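Sulfhydryl oxidase 1 (Homo sapiens, PDB 3LLK) oxidises protein thiols to disulfides with its bound FAD, passing the electrons to molecular oxygen as a flavin-dependent thiol oxidase. Local coordinates at residues Ala9-Ile14 and Pro211-Val216; Ile26-Val31 and Ala89-Lys94. All coordinates share one frame; numbering follows the deposited sequence.

Contact 1: residues Ala9-Ile14 and Pro211-Val216; sequences ADRSKI and PQFPKV. With FAD (flavin-adenine dinucleotide), chain D.
Beside the FAD pocket, R11 from the loop before strand 14-15 meets F213 from the loop between helices 185-203 and 239-249. The guanidinium of R11 brings NH2 to 3.2 Å from F213 CE1. CE1 lies over one face of the guanidinium, near its rim. The two planes are tilted by 39°, so this is an oblique contact and not a flat stack. Q212 O sits at the guanidinium edge, 3.6 Å from R11 NH2. No hydrogen bond joins 9-14 to 211-216. The R11 chain bends at its second torsion (chi2 82°), which carries its end over to the ring.

The 211-216 loop belongs to the FAD pocket of the Erv1/Alr-type sulfhydryl oxidase domain, and both F213 and K215 line it. K215 reaches the FAD diphosphate, but NZ is modelled too close to it for its bonds to be assigned with confidence. R116, which also binds FAD, makes a cation-pi contact with F213. With an alanine here the ring is gone, which would probably take the cover off one face of the R11 guanidinium and leave R116 without its cation-pi partner.

Within 9-14, D10 OD1 accepts from S12 N at 3.0 Å, an Asx turn, and from S12 OG at 2.7 Å. Both donors come from the same face of the carboxylate. K13 N also bonds to D10 O across a type I turn.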
loop_
_atom_site.group_PDB
_atom_site.type_symbol
_atom_site.label_atom_id
_atom_site.label_comp_id
_atom_site.label_asym_id
_atom_site.label_seq_id
_atom_site.Cartn_x
_atom_site.Cartn_y
_atom_site.Cartn_z
ATOM N N ALA A 9 7.829 0.543 -18.491
ATOM C CA ALA A 9 7.868 1.441 -17.345
ATOM C C ALA A 9 9.201 1.289 -16.619
ATOM O O ALA A 9 9.831 0.232 -16.667
ATOM C CB ALA A 9 6.717 1.129 -16.402
ATOM N N ASP A 10 9.624 2.347 -15.941
ATOM C CA ASP A 10 10.887 2.336 -15.210
ATOM C C ASP A 10 10.760 1.650 -13.839
ATOM O O ASP A 10 10.234 2.238 -12.891
ATOM C CB ASP A 10 11.375 3.773 -15.018
ATOM C CG ASP A 10 12.815 3.845 -14.548
ATOM O OD1 ASP A 10 13.306 2.863 -13.952
ATOM O OD2 ASP A 10 13.450 4.895 -14.769
ATOM N N ARG A 11 11.258 0.418 -13.741
ATOM C CA ARG A 11 11.207 -0.357 -12.500
ATOM C C ARG A 11 11.812 0.334 -11.281
ATOM O O ARG A 11 11.582 -0.092 -10.153
ATOM C CB ARG A 11 11.919 -1.706 -12.669
ATOM C CG ARG A 11 11.041 -2.871 -13.107
ATOM C CD ARG A 11 10.801 -2.887 -14.605
ATOM N NE ARG A 11 10.419 -4.224 -15.058
ATOM C CZ ARG A 11 10.175 -4.550 -16.324
ATOM N NH1 ARG A 11 10.266 -3.631 -17.277
ATOM N NH2 ARG A 11 9.853 -5.799 -16.640
ATOM N N SER A 12 12.596 1.385 -11.498
ATOM C CA SER A 12 13.222 2.081 -10.377
ATOM C C SER A 12 12.408 3.281 -9.915
ATOM O O SER A 12 12.759 3.932 -8.938
ATOM C CB SER A 12 14.622 2.556 -10.763
ATOM O OG SER A 12 14.545 3.665 -11.644
ATOM N N LYS A 13 11.323 3.577 -10.619
ATOM C CA LYS A 13 10.502 4.727 -10.267
ATOM C C LYS A 13 9.150 4.342 -9.679
ATOM O O LYS A 13 8.785 3.172 -9.618
ATOM C CB LYS A 13 10.273 5.611 -11.501
ATOM C CG LYS A 13 11.550 6.102 -12.184
ATOM C CD LYS A 13 12.403 6.947 -11.251
ATOM C CE LYS A 13 13.744 7.274 -11.897
ATOM N NZ LYS A 13 14.727 7.855 -10.934
ATOM N N ILE A 14 8.425 5.358 -9.239
ATOM C CA ILE A 14 7.094 5.197 -8.684
ATOM C C ILE A 14 6.259 6.112 -9.563
ATOM O O ILE A 14 6.660 7.243 -9.821
ATOM C CB ILE A 14 7.017 5.710 -7.225
ATOM C CG1 ILE A 14 8.028 4.969 -6.346
ATOM C CG2 ILE A 14 5.602 5.566 -6.694
ATOM C CD1 ILE A 14 7.961 3.472 -6.443
ATOM N N PRO A 211 4.256 -13.636 -16.532
ATOM C CA PRO A 211 5.514 -13.997 -17.200
ATOM C C PRO A 211 6.456 -12.827 -17.449
ATOM O O PRO A 211 7.682 -12.981 -17.414
ATOM C CB PRO A 211 5.040 -14.637 -18.501
ATOM C CG PRO A 211 3.727 -15.261 -18.111
ATOM C CD PRO A 211 3.099 -14.151 -17.289
ATOM N N GLN A 212 5.886 -11.651 -17.683
ATOM C CA GLN A 212 6.691 -10.472 -17.964
ATOM C C GLN A 212 7.274 -9.812 -16.720
ATOM O O GLN A 212 8.114 -8.924 -16.822
ATOM C CB GLN A 212 5.854 -9.464 -18.757
ATOM C CG GLN A 212 6.481 -9.037 -20.081
ATOM C CD GLN A 212 7.115 -10.198 -20.836
ATOM O OE1 GLN A 212 6.470 -11.211 -21.107
ATOM N NE2 GLN A 212 8.387 -10.051 -21.175
ATOM N N PHE A 213 6.835 -10.252 -15.547
ATOM C CA PHE A 213 7.324 -9.691 -14.290
ATOM C C PHE A 213 7.544 -10.800 -13.262
ATOM O O PHE A 213 6.794 -10.928 -12.294
ATOM C CB PHE A 213 6.315 -8.668 -13.768
ATOM C CG PHE A 213 6.153 -7.478 -14.668
ATOM C CD1 PHE A 213 7.032 -6.397 -14.579
ATOM C CD2 PHE A 213 5.159 -7.457 -15.640
ATOM C CE1 PHE A 213 6.927 -5.314 -15.445
ATOM C CE2 PHE A 213 5.044 -6.373 -16.516
ATOM C CZ PHE A 213 5.934 -5.299 -16.415
ATOM N N PRO A 214 8.586 -11.623 -13.468
ATOM C CA PRO A 214 8.928 -12.738 -12.577
ATOM C C PRO A 214 9.201 -12.277 -11.152
ATOM O O PRO A 214 9.800 -11.225 -10.942
ATOM C CB PRO A 214 10.184 -13.327 -13.219
ATOM C CG PRO A 214 10.065 -12.935 -14.655
ATOM C CD PRO A 214 9.548 -11.532 -14.581
ATOM N N LYS A 215 8.771 -13.073 -10.180
ATOM C CA LYS A 215 8.989 -12.748 -8.776
ATOM C C LYS A 215 10.462 -12.935 -8.414
ATOM O O LYS A 215 11.103 -13.886 -8.861
ATOM C CB LYS A 215 8.140 -13.658 -7.884
ATOM C CG LYS A 215 6.642 -13.512 -8.066
ATOM C CD LYS A 215 6.182 -12.111 -7.709
ATOM C CE LYS A 215 4.674 -11.999 -7.757
ATOM N NZ LYS A 215 4.220 -10.624 -7.413
ATOM N N VAL A 216 11.002 -12.016 -7.623
ATOM C CA VAL A 216 12.389 -12.115 -7.177
ATOM C C VAL A 216 12.481 -11.534 -5.772
ATOM O O VAL A 216 11.550 -10.872 -5.304
ATOM C CB VAL A 216 13.356 -11.314 -8.075
ATOM C CG1 VAL A 216 13.134 -11.669 -9.538
ATOM C CG2 VAL A 216 13.173 -9.824 -7.836
HETATM P PA FAD D . 3.984 -6.997 -6.417
HETATM O O1A FAD D . 2.565 -6.544 -6.422
HETATM O O2A FAD D . 4.481 -8.106 -5.559
HETATM O O5B FAD D . 4.946 -5.782 -6.176
HETATM C C5B FAD D . 4.639 -4.409 -6.427
HETATM C C4B FAD D . 5.992 -3.836 -6.758
HETATM O O4B FAD D . 6.546 -3.421 -5.480
HETATM C C3B FAD D . 7.083 -4.426 -7.679
HETATM O O3B FAD D . 6.891 -4.235 -9.080
HETATM C C2B FAD D . 8.272 -3.828 -7.075
HETATM O O2B FAD D . 8.636 -2.579 -7.578
HETATM C C1B FAD D . 7.953 -3.663 -5.581
HETATM N N9A FAD D . 8.325 -4.691 -4.660
HETATM C C8A FAD D . 8.519 -6.091 -4.802
HETATM N N7A FAD D . 8.900 -6.727 -3.745
HETATM C C5A FAD D . 8.989 -5.704 -2.811
HETATM C C6A FAD D . 9.402 -5.748 -1.465
HETATM N N6A FAD D . 9.820 -6.867 -0.858
HETATM N N1A FAD D . 9.439 -4.588 -0.716
HETATM C C2A FAD D . 9.159 -3.361 -1.236
HETATM N N3A FAD D . 8.748 -3.306 -2.576
HETATM C C4A FAD D . 8.681 -4.526 -3.321
HETATM N N1 FAD D . -1.356 -13.231 -4.305
HETATM C C2 FAD D . -1.497 -14.601 -4.360
HETATM O O2 FAD D . -1.644 -15.102 -5.487
HETATM N N3 FAD D . -1.419 -15.160 -3.091
HETATM C C4 FAD D . -1.226 -14.504 -1.850
HETATM O O4 FAD D . -1.225 -15.174 -0.765
HETATM C C4X FAD D . -1.098 -13.131 -1.905
HETATM N N5 FAD D . -1.005 -12.361 -0.700
HETATM C C5X FAD D . -0.988 -10.941 -0.667
HETATM C C6 FAD D . -1.014 -10.302 0.587
HETATM C C7 FAD D . -0.972 -8.879 0.612
HETATM C C7M FAD D . -1.004 -8.255 2.008
HETATM C C8 FAD D . -0.904 -8.115 -0.591
HETATM C C8M FAD D . -0.816 -6.613 -0.773
HETATM C C9 FAD D . -0.916 -8.784 -1.815
HETATM C C9A FAD D . -1.005 -10.195 -1.948
HETATM N N10 FAD D . -1.014 -11.113 -3.119
HETATM C C10 FAD D . -1.162 -12.474 -3.173
HETATM C "C1'" FAD D . -0.716 -10.498 -4.374
HETATM C "C2'" FAD D . 0.713 -10.426 -4.818
HETATM O "O2'" FAD D . 1.585 -10.158 -3.692
HETATM C "C3'" FAD D . 1.070 -9.452 -5.899
HETATM O "O3'" FAD D . 0.640 -8.146 -5.537
HETATM C "C4'" FAD D . 0.702 -9.746 -7.344
HETATM O "O4'" FAD D . 0.926 -11.153 -7.658
HETATM C "C5'" FAD D . 1.257 -8.881 -8.391
HETATM O "O5'" FAD D . 2.672 -9.088 -8.392
HETATM P P FAD D . 3.710 -8.148 -9.062
HETATM O O1P FAD D . 4.681 -9.084 -9.630
HETATM O O2P FAD D . 3.100 -7.198 -10.029
HETATM O O3P FAD D . 4.431 -7.265 -7.924
#

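Contact 2: residues Ile26-Val31 and Ala89-Lys94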
loop_
_atom_site.group_PDB
_atom_site.type_symbol
_atom_site.label_atom_id
_atom_site.label_comp_id
_atom_site.label_asym_id
_atom_site.label_seq_id
_atom_site.Cartn_x
_atom_site.Cartn_y
_atom_site.Cartn_z
ATOM N N ILE A 26 -9.600 1.598 -3.935
ATOM C CA ILE A 26 -9.906 1.364 -2.532
ATOM C C ILE A 26 -11.263 1.949 -2.146
ATOM O O ILE A 26 -12.144 1.241 -1.646
ATOM C CB ILE A 26 -8.806 1.982 -1.615
ATOM C CG1 ILE A 26 -7.544 1.121 -1.675
ATOM C CG2 ILE A 26 -9.313 2.111 -0.194
ATOM C CD1 ILE A 26 -6.291 1.783 -1.100
ATOM N N LEU A 27 -11.432 3.244 -2.402
ATOM C CA LEU A 27 -12.652 3.949 -2.046
ATOM C C LEU A 27 -13.916 3.568 -2.816
ATOM O O LEU A 27 -14.989 3.505 -2.228
ATOM C CB LEU A 27 -12.422 5.460 -2.165
ATOM C CG LEU A 27 -11.312 6.066 -1.287
ATOM C CD1 LEU A 27 -10.973 7.467 -1.792
ATOM C CD2 LEU A 27 -11.748 6.116 0.171
ATOM N N ARG A 28 -13.789 3.321 -4.116
ATOM C CA ARG A 28 -14.936 2.985 -4.955
ATOM C C ARG A 28 -15.222 1.490 -5.098
ATOM O O ARG A 28 -16.379 1.094 -5.294
ATOM C CB ARG A 28 -14.753 3.583 -6.360
ATOM C CG ARG A 28 -14.605 5.097 -6.406
ATOM C CD ARG A 28 -15.903 5.771 -6.034
ATOM N NE ARG A 28 -15.908 7.196 -6.353
ATOM C CZ ARG A 28 -16.950 7.994 -6.138
ATOM N NH1 ARG A 28 -18.063 7.507 -5.601
ATOM N NH2 ARG A 28 -16.891 9.276 -6.468
ATOM N N ILE A 29 -14.186 0.659 -5.016
ATOM C CA ILE A 29 -14.391 -0.776 -5.172
ATOM C C ILE A 29 -14.307 -1.569 -3.872
ATOM O O ILE A 29 -15.312 -2.094 -3.400
ATOM C CB ILE A 29 -13.384 -1.379 -6.176
ATOM C CG1 ILE A 29 -13.488 -0.652 -7.521
ATOM C CG2 ILE A 29 -13.658 -2.864 -6.363
ATOM C CD1 ILE A 29 -14.825 -0.795 -8.204
ATOM N N GLU A 30 -13.120 -1.645 -3.279
ATOM C CA GLU A 30 -12.962 -2.424 -2.055
ATOM C C GLU A 30 -13.884 -2.004 -0.915
ATOM O O GLU A 30 -14.571 -2.848 -0.321
ATOM C CB GLU A 30 -11.510 -2.390 -1.586
ATOM C CG GLU A 30 -10.539 -2.879 -2.635
ATOM C CD GLU A 30 -9.576 -3.904 -2.088
ATOM O OE1 GLU A 30 -8.821 -3.567 -1.155
ATOM O OE2 GLU A 30 -9.578 -5.049 -2.594
ATOM N N VAL A 31 -13.896 -0.718 -0.585
ATOM C CA VAL A 31 -14.769 -0.261 0.496
ATOM C C VAL A 31 -16.236 -0.433 0.062
ATOM O O VAL A 31 -17.122 -0.618 0.895
ATOM C CB VAL A 31 -14.523 1.221 0.839
ATOM C CG1 VAL A 31 -15.519 1.683 1.895
ATOM C CG2 VAL A 31 -13.089 1.415 1.328
ATOM N N ALA A 89 -20.537 11.248 -0.149
ATOM C CA ALA A 89 -19.485 12.110 0.378
ATOM C C ALA A 89 -18.308 12.192 -0.602
ATOM O O ALA A 89 -17.686 13.246 -0.756
ATOM C CB ALA A 89 -19.009 11.589 1.737
ATOM N N LEU A 90 -18.002 11.071 -1.250
ATOM C CA LEU A 90 -16.923 11.017 -2.233
ATOM C C LEU A 90 -17.328 11.859 -3.445
ATOM O O LEU A 90 -16.538 12.665 -3.940
ATOM C CB LEU A 90 -16.668 9.572 -2.685
ATOM C CG LEU A 90 -16.197 8.544 -1.648
ATOM C CD1 LEU A 90 -16.064 7.185 -2.309
ATOM C CD2 LEU A 90 -14.863 8.973 -1.051
ATOM N N ASP A 91 -18.561 11.671 -3.913
ATOM C CA ASP A 91 -19.065 12.411 -5.071
ATOM C C ASP A 91 -19.067 13.912 -4.788
ATOM O O ASP A 91 -18.663 14.701 -5.635
ATOM C CB ASP A 91 -20.490 11.970 -5.444
ATOM C CG ASP A 91 -20.579 10.494 -5.819
ATOM O OD1 ASP A 91 -19.541 9.888 -6.169
ATOM O OD2 ASP A 91 -21.704 9.943 -5.776
ATOM N N ASP A 92 -19.512 14.296 -3.592
ATOM C CA ASP A 92 -19.559 15.707 -3.210
ATOM C C ASP A 92 -18.178 16.336 -3.211
ATOM O O ASP A 92 -18.027 17.529 -3.492
ATOM C CB ASP A 92 -20.173 15.879 -1.823
ATOM C CG ASP A 92 -21.673 15.685 -1.825
ATOM O OD1 ASP A 92 -22.248 15.531 -2.925
ATOM O OD2 ASP A 92 -22.268 15.695 -0.729
ATOM N N ARG A 93 -17.175 15.524 -2.900
ATOM C CA ARG A 93 -15.805 15.999 -2.854
ATOM C C ARG A 93 -15.082 15.791 -4.183
ATOM O O ARG A 93 -13.861 15.890 -4.264
ATOM C CB ARG A 93 -15.089 15.322 -1.688
ATOM C CG ARG A 93 -15.695 15.775 -0.363
ATOM C CD ARG A 93 -15.278 14.949 0.849
ATOM N NE ARG A 93 -15.878 15.501 2.063
ATOM C CZ ARG A 93 -17.186 15.510 2.333
ATOM N NH1 ARG A 93 -18.055 14.983 1.479
ATOM N NH2 ARG A 93 -17.629 16.078 3.448
ATOM N N LYS A 94 -15.865 15.513 -5.222
ATOM C CA LYS A 94 -15.359 15.328 -6.582
ATOM C C LYS A 94 -14.177 14.364 -6.740
ATOM O O LYS A 94 -13.220 14.672 -7.459
ATOM C CB LYS A 94 -14.969 16.702 -7.163
ATOM C CG LYS A 94 -16.044 17.774 -7.006
ATOM C CD LYS A 94 -15.687 19.075 -7.726
ATOM C CE LYS A 94 -15.631 18.874 -9.242
ATOM N NZ LYS A 94 -15.564 20.162 -9.999
#
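The R28 guanidinium has L90 CB over one face, 3.6 Å above its plane and toward the rim, and D91 at its edge. This is helix-helix packing of 16-30 against 83-92, near their C-terminal ends, in the FAD-dependent sulfhydryl oxidase family region. D91 OD1 accepts from both NH1 and NH2 of R28 in a salt bridge. R28 NH1 stands 2.9 Å from D91 OD1 and lies on its syn side. R28 NH2 is modelled at 2.7 Å from D91 OD1, but its place is less sure. The guanidinium and carboxylate planes are nearly coplanar, 29° apart. R28 bends at its second torsion (chi2 -69°), which turns the guanidinium toward D91. E95 gives R28 NE a second acidic partner, and K87 pairs with D91 OD2, so the charges form a small network.

Next to the salt bridge, L90 CD1 packs on L27, 3.8 Å from L27 O and 4.0 Å from L27 CB. It also touches the R28 chain at CD. F65 and F86 pack on L27 as well. Helix 83-92 ends in a Schellman motif with K94, of positive phi, at C-prime. There K94 N bonds to D91 O at 2.9 Å, while R93 NH1 reaches back to A89 O at 2.9 Å.

From the N terminus, the chain runs through 9-14 and enters helix 16-30; 26-31 lies at the end of that helix. It then runs through strand 36-38, helices 39-55 and 60-75 and strand 80-82. Segment 89-94 ends helix 83-92, and contact 2 closes a loop with 57 residues between its segments. The chain goes on through the helices from 118 to 203 to reach 211-216, which closes contact 1. Contact 2 therefore lies wholly within the larger loop of contact 1. Contact 2 ties together two helices of the N-terminal half. Contact 1 joins the N-terminal loop to the Erv1/Alr part beside FAD. Their centres are 29 Å apart and they do not touch.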